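Local coordinates for protein probable glutathione reductase (Sinorhizobium meliloti, PDB 4DNA) that probably catalyses the NADPH-dependent reduction of glutathione disulfide to glutathione, as an FAD-containing homodimer, at residues D210-R215 and I356-A361; R215-A220 and S347-G352; T389-V394 and A405-H410; D399-G404 and G426-D431. All blocks are in the same frame, centred on the assembly; numbering follows the deposited sequence.

Contact 1: residues D210-R215 and I356-A361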
# COMPACT_ATOMS: atom_id res chain seq x y z
N ASP A 210 11.74 10.18 12.55
CA ASP A 210 12.04 11.43 11.87
C ASP A 210 11.16 12.57 12.44
O ASP A 210 10.08 12.31 12.97
CB ASP A 210 11.85 11.26 10.37
CG ASP A 210 12.13 12.53 9.59
OD1 ASP A 210 13.32 12.94 9.51
OD2 ASP A 210 11.15 13.12 9.08
N GLN A 211 11.62 13.82 12.34
CA GLN A 211 10.86 14.92 12.92
C GLN A 211 9.46 15.02 12.36
O GLN A 211 8.50 15.12 13.11
CB GLN A 211 11.59 16.27 12.88
CG GLN A 211 12.13 16.74 11.54
CD GLN A 211 13.63 16.56 11.42
OE1 GLN A 211 14.15 15.42 11.39
NE2 GLN A 211 14.35 17.69 11.37
N ASP A 212 9.34 14.97 11.04
CA ASP A 212 8.04 14.99 10.38
C ASP A 212 7.14 13.75 10.71
O ASP A 212 5.91 13.83 10.64
CB ASP A 212 8.22 15.16 8.87
CG ASP A 212 8.82 16.50 8.51
OD1 ASP A 212 8.24 17.56 8.80
OD2 ASP A 212 9.89 16.52 7.90
N MSE A 213 7.73 12.62 11.08
CA MSE A 213 6.91 11.52 11.59
C MSE A 213 6.36 11.89 12.94
O MSE A 213 5.16 11.83 13.16
CB MSE A 213 7.65 10.19 11.64
CG MSE A 213 8.20 9.75 10.29
SE MSE A 213 6.77 9.75 8.93
CE MSE A 213 6.94 11.42 7.89
N ARG A 214 7.24 12.28 13.86
CA ARG A 214 6.86 12.69 15.22
C ARG A 214 5.82 13.81 15.28
O ARG A 214 4.72 13.63 15.80
CB ARG A 214 8.11 13.14 15.99
CG ARG A 214 8.87 12.00 16.62
CD ARG A 214 10.36 12.28 16.81
NE ARG A 214 10.72 13.69 17.00
CZ ARG A 214 11.81 14.24 16.47
NH1 ARG A 214 12.61 13.50 15.71
NH2 ARG A 214 12.09 15.52 16.68
N ARG A 215 6.18 14.98 14.74
CA ARG A 215 5.32 16.15 14.82
C ARG A 215 4.01 15.94 14.08
O ARG A 215 2.97 16.49 14.47
CB ARG A 215 6.04 17.37 14.26
CG ARG A 215 6.97 18.05 15.24
CD ARG A 215 8.42 17.76 14.94
NE ARG A 215 9.30 18.25 16.00
CZ ARG A 215 10.18 19.24 15.88
NH1 ARG A 215 10.93 19.59 16.91
NH2 ARG A 215 10.32 19.88 14.72
N ILE A 356 17.45 6.31 7.46
CA ILE A 356 17.81 7.21 8.56
C ILE A 356 17.05 8.55 8.54
O ILE A 356 16.59 9.00 7.49
CB ILE A 356 19.34 7.46 8.56
CG1 ILE A 356 19.77 8.08 7.22
CG2 ILE A 356 20.08 6.15 8.82
CD1 ILE A 356 21.21 8.55 7.14
N THR A 357 16.93 9.19 9.70
CA THR A 357 16.18 10.45 9.80
C THR A 357 16.92 11.66 9.21
O THR A 357 18.14 11.64 9.04
CB THR A 357 15.80 10.79 11.27
OG1 THR A 357 16.94 11.33 11.98
CG2 THR A 357 15.23 9.59 11.99
N GLU A 358 16.18 12.73 8.91
CA GLU A 358 16.80 13.97 8.45
C GLU A 358 17.88 14.47 9.40
O GLU A 358 18.92 14.93 8.96
CB GLU A 358 15.77 15.06 8.25
CG GLU A 358 16.35 16.26 7.55
CD GLU A 358 15.41 17.45 7.57
OE1 GLU A 358 14.19 17.21 7.57
OE2 GLU A 358 15.90 18.60 7.58
N GLU A 359 17.63 14.37 10.71
CA GLU A 359 18.65 14.74 11.68
C GLU A 359 19.92 13.89 11.59
O GLU A 359 21.02 14.40 11.76
CB GLU A 359 18.08 14.69 13.10
CG GLU A 359 19.13 14.82 14.19
CD GLU A 359 18.55 14.68 15.59
OE1 GLU A 359 17.32 14.44 15.71
OE2 GLU A 359 19.33 14.81 16.58
N GLU A 360 19.78 12.59 11.33
CA GLU A 360 20.94 11.71 11.27
C GLU A 360 21.75 12.01 10.02
O GLU A 360 22.98 12.09 10.07
CB GLU A 360 20.53 10.24 11.22
CG GLU A 360 19.60 9.73 12.32
CD GLU A 360 19.42 8.22 12.22
OE1 GLU A 360 18.28 7.75 11.93
OE2 GLU A 360 20.43 7.50 12.37
N ALA A 361 21.05 12.17 8.90
CA ALA A 361 21.70 12.35 7.61
C ALA A 361 22.44 13.67 7.58
O ALA A 361 23.53 13.76 7.01
CB ALA A 361 20.69 12.27 6.49
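The amide of Gln211 lies flat on the carboxylate of Glu358: the two planes are only 4° apart and stacked, while the chains carrying them cross at about a right angle. One face of the Arg214 guanidinium is taken by Gln211 CA, 3.5 Å above the plane and toward its rim. The Asp210 carboxylate is met at the tip, Glu358 N donating to Asp210 OD1 (2.9 Å) nearly along the C-O axis, with the N-H almost straight at 166°.

Two N-caps meet here, one of them part of a capping box. Asp210 is the N-cap of helix 211-223, the crossover helix between strands 195-199 and 227-229 of the nucleotide-binding sheet. Thr357 N-caps helix 358-364, which belongs to the dimerisation region. With CG anti to its backbone N, Asp210 reaches across with OD1, while OD2 accepts a weak capping bond from Asp212 N (3.2 Å). One carboxylate thus serves both helix starts, which would probably favour its charged form.

Thr357 and Glu360 form the capping box: Glu360 N donates to Thr357 OG1 (3.2 Å), and Thr357 N to Glu360 OE1 (3.0 Å). Asp212 OD2 and Glu358 OE1 are like charges 4.4 Å apart, but Lys392 sits between the carboxylates; Glu358 OE1 bonds to Tyr454 as well. The Thr357 methyl, CG2, anti to the carbonyl carbon, lies 3.6 Å from Asp210 N.

Contact 2: residues R215-A220 and S347-G352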
# COMPACT_ATOMS: atom_id res chain seq x y z
N ARG A 215 6.18 14.98 14.74
CA ARG A 215 5.32 16.15 14.82
C ARG A 215 4.01 15.94 14.08
O ARG A 215 2.97 16.49 14.47
CB ARG A 215 6.04 17.37 14.26
CG ARG A 215 6.97 18.05 15.24
CD ARG A 215 8.42 17.76 14.94
NE ARG A 215 9.30 18.25 16.00
CZ ARG A 215 10.18 19.24 15.88
NH1 ARG A 215 10.93 19.59 16.91
NH2 ARG A 215 10.32 19.88 14.72
N GLY A 216 4.06 15.15 13.01
CA GLY A 216 2.89 14.93 12.17
C GLY A 216 1.87 14.08 12.87
O GLY A 216 0.67 14.39 12.85
N LEU A 217 2.34 13.00 13.46
CA LEU A 217 1.46 12.09 14.17
C LEU A 217 0.88 12.78 15.40
O LEU A 217 -0.32 12.74 15.62
CB LEU A 217 2.17 10.78 14.55
CG LEU A 217 1.25 9.77 15.23
CD1 LEU A 217 0.08 9.39 14.34
CD2 LEU A 217 2.00 8.53 15.68
N HIS A 218 1.75 13.41 16.18
CA HIS A 218 1.31 14.23 17.31
C HIS A 218 0.16 15.15 16.90
O HIS A 218 -0.90 15.16 17.53
CB HIS A 218 2.49 15.03 17.85
CG HIS A 218 2.19 15.78 19.12
ND1 HIS A 218 1.54 16.95 19.13
CD2 HIS A 218 2.45 15.46 20.44
CE1 HIS A 218 1.39 17.36 20.40
NE2 HIS A 218 1.94 16.45 21.20
N ALA A 219 0.35 15.91 15.82
CA ALA A 219 -0.68 16.82 15.34
C ALA A 219 -2.00 16.09 15.09
O ALA A 219 -3.02 16.47 15.65
CB ALA A 219 -0.21 17.58 14.10
N ALA A 220 -1.97 15.03 14.28
CA ALA A 220 -3.18 14.30 13.88
C ALA A 220 -3.91 13.68 15.07
O ALA A 220 -5.14 13.66 15.11
CB ALA A 220 -2.84 13.22 12.87
N SER A 347 -0.09 3.15 14.08
CA SER A 347 -0.90 4.21 14.61
C SER A 347 -1.82 4.64 13.49
O SER A 347 -1.94 3.97 12.45
CB SER A 347 -0.03 5.37 15.06
OG SER A 347 0.72 5.86 13.97
N GLN A 348 -2.50 5.75 13.69
CA GLN A 348 -3.50 6.14 12.73
C GLN A 348 -3.45 7.64 12.80
O GLN A 348 -3.86 8.21 13.82
CB GLN A 348 -4.88 5.62 13.13
CG GLN A 348 -4.95 4.11 13.40
CD GLN A 348 -6.29 3.67 13.99
OE1 GLN A 348 -6.34 2.90 14.94
NE2 GLN A 348 -7.37 4.17 13.41
N PRO A 349 -2.88 8.30 11.76
CA PRO A 349 -2.34 7.71 10.52
C PRO A 349 -1.12 6.79 10.74
O PRO A 349 -0.37 6.99 11.71
CB PRO A 349 -1.93 8.94 9.71
CG PRO A 349 -1.65 9.99 10.74
CD PRO A 349 -2.67 9.76 11.81
N GLU A 350 -0.94 5.81 9.85
CA GLU A 350 0.21 4.92 9.92
C GLU A 350 1.52 5.63 9.68
O GLU A 350 1.57 6.64 8.98
CB GLU A 350 0.13 3.84 8.86
CG GLU A 350 -0.43 2.54 9.33
CD GLU A 350 -0.81 1.67 8.15
OE1 GLU A 350 0.09 0.98 7.63
OE2 GLU A 350 -2.00 1.71 7.74
N ILE A 351 2.58 5.09 10.26
CA ILE A 351 3.92 5.44 9.86
C ILE A 351 4.54 4.23 9.13
O ILE A 351 4.22 3.08 9.43
CB ILE A 351 4.74 5.97 11.05
CG1 ILE A 351 4.09 7.26 11.56
CG2 ILE A 351 6.18 6.25 10.65
CD1 ILE A 351 4.50 7.73 12.94
N GLY A 352 5.36 4.51 8.13
CA GLY A 352 6.19 3.51 7.47
C GLY A 352 7.54 4.17 7.25
O GLY A 352 7.61 5.32 6.82
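Leu217, reaching out from helix 211-223, carries this contact with both of its methyl branches. Its CG is anti to the backbone N (chi1 -177°), and chi2 near 59° spreads the tips over the turn 347-350 and the start of strand 351-355. Leu217 CD1 lies 3.6 Å from Pro349 O and 3.8 Å from Pro349 CD. Leu217 CD2 sits 3.4 Å from Ser347 OG and 3.8 Å from Ile351 CD1, the Leu217 and Ile351 chains crossing obliquely. One helical turn further on, Ala220 points its CB at the proline ring, 3.6 Å from Pro349 CD.

Ser347 OG occupies the crowded position between backbone N and carbonyl carbon, from which it donates within its own segment to Pro349 O (2.8 Å), approaching from above the carbonyl plane. The peptide bond before Pro349 is cis. An alanine in place of Leu217 would remove both methyl branches and would probably leave Ser347, Pro349 and Ile351 poorly packed against the helix.

Across the segments, helix 211-223 of the nucleotide-binding domain meets the dimerisation region by van der Waals packing, mostly apolar, with no hydrogen bond; just beyond, Lys224 NZ bonds to Gln348 O.

Contact 3: residues T389-V394 and A405-H410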
# COMPACT_ATOMS: atom_id res chain seq x y z
N THR A 389 -1.24 13.70 4.27
CA THR A 389 -0.21 12.72 4.06
C THR A 389 1.14 13.42 3.97
O THR A 389 1.30 14.37 3.19
CB THR A 389 -0.50 11.83 2.83
OG1 THR A 389 -1.70 11.09 3.06
CG2 THR A 389 0.64 10.84 2.59
N ILE A 390 2.08 12.99 4.81
CA ILE A 390 3.46 13.44 4.68
C ILE A 390 4.29 12.31 4.09
O ILE A 390 4.23 11.18 4.56
CB ILE A 390 4.02 13.99 6.00
CG1 ILE A 390 3.28 15.27 6.38
CG2 ILE A 390 5.49 14.35 5.84
CD1 ILE A 390 3.17 15.50 7.87
N MSE A 391 5.04 12.64 3.03
CA MSE A 391 5.89 11.68 2.32
C MSE A 391 7.25 12.29 2.12
O MSE A 391 7.38 13.25 1.36
CB MSE A 391 5.30 11.41 0.96
CG MSE A 391 4.21 10.37 1.13
SE MSE A 391 3.71 9.60 -0.62
CE MSE A 391 2.54 8.15 0.01
N LYS A 392 8.26 11.76 2.79
CA LYS A 392 9.53 12.45 2.84
C LYS A 392 10.71 11.57 2.48
O LYS A 392 10.91 10.54 3.09
CB LYS A 392 9.73 13.11 4.22
CG LYS A 392 11.15 13.49 4.57
CD LYS A 392 11.19 14.84 5.27
CE LYS A 392 12.46 15.05 6.08
NZ LYS A 392 12.28 14.79 7.53
N LEU A 393 11.46 12.01 1.47
CA LEU A 393 12.65 11.32 1.01
C LEU A 393 13.91 12.07 1.40
O LEU A 393 13.97 13.30 1.25
CB LEU A 393 12.63 11.19 -0.51
CG LEU A 393 11.70 10.10 -1.05
CD1 LEU A 393 11.58 10.17 -2.56
CD2 LEU A 393 12.23 8.76 -0.63
N VAL A 394 14.91 11.33 1.90
CA VAL A 394 16.20 11.94 2.29
C VAL A 394 17.34 11.37 1.42
O VAL A 394 17.48 10.15 1.30
CB VAL A 394 16.50 11.74 3.79
CG1 VAL A 394 17.75 12.50 4.18
CG2 VAL A 394 15.33 12.20 4.65
N ALA A 405 13.55 7.14 3.73
CA ALA A 405 12.18 7.39 3.26
C ALA A 405 11.23 7.21 4.44
O ALA A 405 11.34 6.24 5.19
CB ALA A 405 11.82 6.44 2.15
N HIS A 406 10.32 8.17 4.60
CA HIS A 406 9.38 8.26 5.72
C HIS A 406 8.03 8.68 5.24
O HIS A 406 7.89 9.69 4.54
CB HIS A 406 9.89 9.27 6.74
CG HIS A 406 11.37 9.17 7.00
ND1 HIS A 406 11.89 8.29 7.89
CD2 HIS A 406 12.44 9.85 6.45
CE1 HIS A 406 13.22 8.41 7.90
NE2 HIS A 406 13.56 9.37 7.02
N ILE A 407 7.02 7.90 5.64
CA ILE A 407 5.64 8.06 5.20
C ILE A 407 4.72 8.13 6.40
O ILE A 407 4.77 7.27 7.27
CB ILE A 407 5.15 6.86 4.34
CG1 ILE A 407 6.17 6.44 3.28
CG2 ILE A 407 3.81 7.20 3.69
CD1 ILE A 407 6.39 7.46 2.17
N LEU A 408 3.91 9.17 6.44
CA LEU A 408 2.83 9.25 7.41
C LEU A 408 1.52 9.25 6.63
O LEU A 408 1.27 10.15 5.83
CB LEU A 408 2.96 10.51 8.25
CG LEU A 408 1.88 10.73 9.31
CD1 LEU A 408 1.90 9.60 10.33
CD2 LEU A 408 2.09 12.07 9.99
N GLY A 409 0.69 8.24 6.84
CA GLY A 409 -0.54 8.13 6.08
C GLY A 409 -0.89 6.70 5.73
O GLY A 409 -0.20 5.76 6.14
N HIS A 410 -1.97 6.56 4.97
CA HIS A 410 -2.56 5.26 4.67
C HIS A 410 -1.62 4.35 3.98
O HIS A 410 -1.12 4.67 2.91
CB HIS A 410 -3.83 5.43 3.86
CG HIS A 410 -4.92 6.16 4.61
ND1 HIS A 410 -5.73 5.55 5.50
CD2 HIS A 410 -5.28 7.51 4.60
CE1 HIS A 410 -6.58 6.46 6.02
NE2 HIS A 410 -6.31 7.66 5.47
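Lys392 NZ is the best-held polar atom, gripped by three carboxylates: salt bridges run to Asp210, Asp212 and Glu358. The lysine reaches them by leaving the sheet with CG anti to its backbone N and then bending at chi2 and chi4. Such a buried, thrice-paired ammonium is likely to stay charged.

Residues 389-394 and 405-408 are the arms of an antiparallel beta hairpin, their axes 4.8 Å apart and 175° from parallel. Ile390 with Leu408 and Lys392 with His406 are the hydrogen-bonded pairs. In the first, Leu408 N donates to Ile390 O at 2.8 Å, almost straight at 176°; in the second, Lys392 N meets His406 O at 2.7 Å, nearly along the C=O axis. Met391 with Ile407 and Leu393 with Ala405 are the non-hydrogen-bonded pairs. There the side chains touch directly, Met391 CG on Ile407 CD1 (3.8 Å) and Leu393 CD2 on Ala405 CB (3.6 Å).

On the lysine's side, Ile390 and Leu408 run side by side, Ile390 CD1 to Leu408 CD2 4.2 Å. Val394 CG2 comes to the edge of the His406 ring, 4.1 Å from His406 NE2, while ring ND1 is hydrogen-bonded to Thr353. Gly409 has backbone angles at which a CB would strike the carbonyl O of Leu408, which calls for glycine.

The hairpin is central in the antiparallel sheet, between strands 351-355 and 367-375. Helix 412-424 packs on the face of Met391, Ala405 and Ile407, and Met213 of helix 211-223 touches Ile390, His406 and Leu408 on the other.

Contact 4: residues D399-G404 and G426-D431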
# COMPACT_ATOMS: atom_id res chain seq x y z
N ASP A 399 26.03 11.21 -3.72
CA ASP A 399 25.68 9.95 -4.36
C ASP A 399 24.49 10.04 -5.23
O ASP A 399 24.40 9.40 -6.23
CB ASP A 399 25.18 9.02 -3.29
CG ASP A 399 26.24 8.42 -2.54
OD1 ASP A 399 27.33 8.33 -3.10
OD2 ASP A 399 26.00 8.04 -1.40
N ARG A 400 23.53 10.79 -4.76
CA ARG A 400 22.13 10.73 -5.15
C ARG A 400 21.38 9.57 -4.46
O ARG A 400 20.20 9.33 -4.74
CB ARG A 400 21.98 10.77 -6.68
CG ARG A 400 22.42 12.10 -7.26
CD ARG A 400 21.46 13.19 -6.84
NE ARG A 400 20.33 13.24 -7.77
CZ ARG A 400 19.11 13.68 -7.49
NH1 ARG A 400 18.82 14.12 -6.27
NH2 ARG A 400 18.17 13.66 -8.42
N LYS A 401 22.06 8.89 -3.54
CA LYS A 401 21.43 7.79 -2.79
C LYS A 401 20.24 8.25 -1.96
O LYS A 401 20.36 9.20 -1.19
CB LYS A 401 22.43 7.13 -1.83
CG LYS A 401 23.44 6.19 -2.45
CD LYS A 401 22.80 5.14 -3.35
CE LYS A 401 23.86 4.19 -3.92
NZ LYS A 401 24.38 3.25 -2.88
N VAL A 402 19.11 7.56 -2.07
CA VAL A 402 18.09 7.71 -1.04
C VAL A 402 18.55 6.99 0.24
O VAL A 402 18.79 5.81 0.23
CB VAL A 402 16.73 7.17 -1.48
CG1 VAL A 402 15.73 7.33 -0.34
CG2 VAL A 402 16.26 7.91 -2.73
N VAL A 403 18.69 7.71 1.33
CA VAL A 403 19.25 7.16 2.55
C VAL A 403 18.15 7.03 3.61
O VAL A 403 18.36 6.47 4.69
CB VAL A 403 20.42 8.04 3.10
CG1 VAL A 403 21.57 8.13 2.11
CG2 VAL A 403 19.93 9.43 3.49
N GLY A 404 16.98 7.59 3.31
CA GLY A 404 15.85 7.57 4.21
C GLY A 404 14.60 7.92 3.45
O GLY A 404 14.59 8.84 2.62
N GLY A 426 20.46 -0.04 -2.76
CA GLY A 426 21.09 1.26 -3.00
C GLY A 426 20.52 2.11 -4.13
O GLY A 426 21.27 2.66 -4.91
N CYS A 427 19.20 2.24 -4.21
CA CYS A 427 18.60 3.07 -5.26
C CYS A 427 18.87 4.58 -5.12
O CYS A 427 18.95 5.12 -4.00
CB CYS A 427 17.10 2.80 -5.39
SG CYS A 427 16.71 1.39 -6.47
N THR A 428 19.01 5.25 -6.26
CA THR A 428 19.29 6.68 -6.27
C THR A 428 18.02 7.46 -6.52
O THR A 428 17.06 6.90 -7.07
CB THR A 428 20.32 7.04 -7.35
OG1 THR A 428 19.82 6.66 -8.64
CG2 THR A 428 21.64 6.34 -7.09
N LYS A 429 18.01 8.74 -6.14
CA LYS A 429 16.87 9.64 -6.35
C LYS A 429 16.53 9.68 -7.84
O LYS A 429 15.40 9.96 -8.24
CB LYS A 429 17.18 11.05 -5.82
CG LYS A 429 16.09 12.11 -6.00
CD LYS A 429 14.76 11.72 -5.35
CE LYS A 429 13.67 12.76 -5.50
NZ LYS A 429 13.20 12.95 -6.90
N ASP A 430 17.52 9.37 -8.65
CA ASP A 430 17.35 9.31 -10.09
C ASP A 430 16.54 8.08 -10.51
O ASP A 430 15.58 8.25 -11.26
CB ASP A 430 18.70 9.47 -10.79
CG ASP A 430 19.41 10.75 -10.36
OD1 ASP A 430 19.00 11.84 -10.80
OD2 ASP A 430 20.34 10.67 -9.54
N ASP A 431 16.86 6.89 -9.99
CA ASP A 431 16.02 5.70 -10.23
C ASP A 431 14.55 6.02 -9.98
O ASP A 431 13.66 5.59 -10.74
CB ASP A 431 16.38 4.53 -9.30
CG ASP A 431 17.82 4.06 -9.45
OD1 ASP A 431 18.29 3.96 -10.61
OD2 ASP A 431 18.46 3.78 -8.41
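Backbone hydrogen bonds fix the relative position of the two segments. Lys429 N donates to Arg400 O (2.7 Å) nearly along the C=O axis, and Val402 N to Cys427 O (3.1 Å), making a single bridge between Lys401 and Thr428.

The charged link is a salt bridge from Arg400 NH2 to Asp430 OD1 (3.1 Å), and a weak bond from Arg400 NE to Asp430 OD2 belongs to it. The two flat groups are 72° apart: OD1 lies near the guanidinium plane, yet is approached from above the carboxylate plane. Bends at chi2 and chi3 fold the arginine back over the helix start, and Lys429 CB rests 3.4 Å above one guanidinium face. Arg400 NH1 turns to Tyr371 and Glu369. An alanine in place of Arg400 would lose these side-chain bonds and would probably loosen the start of helix 429-433 from the turn.

Thr428 and Asp431 form a capping box: Thr428 N reaches Asp431 OD2 (2.7 Å) and Asp431 N reaches Thr428 OG1 (3.3 Å). The Lys401 chain runs alongside the Gly426 carbonyl; the apolar part is Val402 CG2 over the backbone of Thr428 and Lys429.

Gly426 closes helix 412-424 in a Schellman motif, and helix 429-433 follows after Cys427 and Thr428. Val402, in strand 402-408, packs on Leu393 and Val395 of strand 389-396, while Cys427 and Asp431 pack on Ala425 of the second subunit.

In the fold
Contact 3 is the buried core of the group, an antiparallel hairpin held by regular backbone bonds; the other three are partly buried. Contacts 1 and 2 both use helix 211-223 to join the nucleotide-binding part to the dimerisation region, but by different chemistry: helix caps and carboxylates at its start, apolar branches two to three turns later. Contact 1 reaches contact 3 through Lys392, and contact 2 does so through sheet bonds such as Gly352 O to Ile407 N. Contact 4 shares strand 402-408 with contact 3, linked through Val394, and ends in a salt bridge and capped helix near the second subunit. Its centre is about 25 Å from that of contact 2.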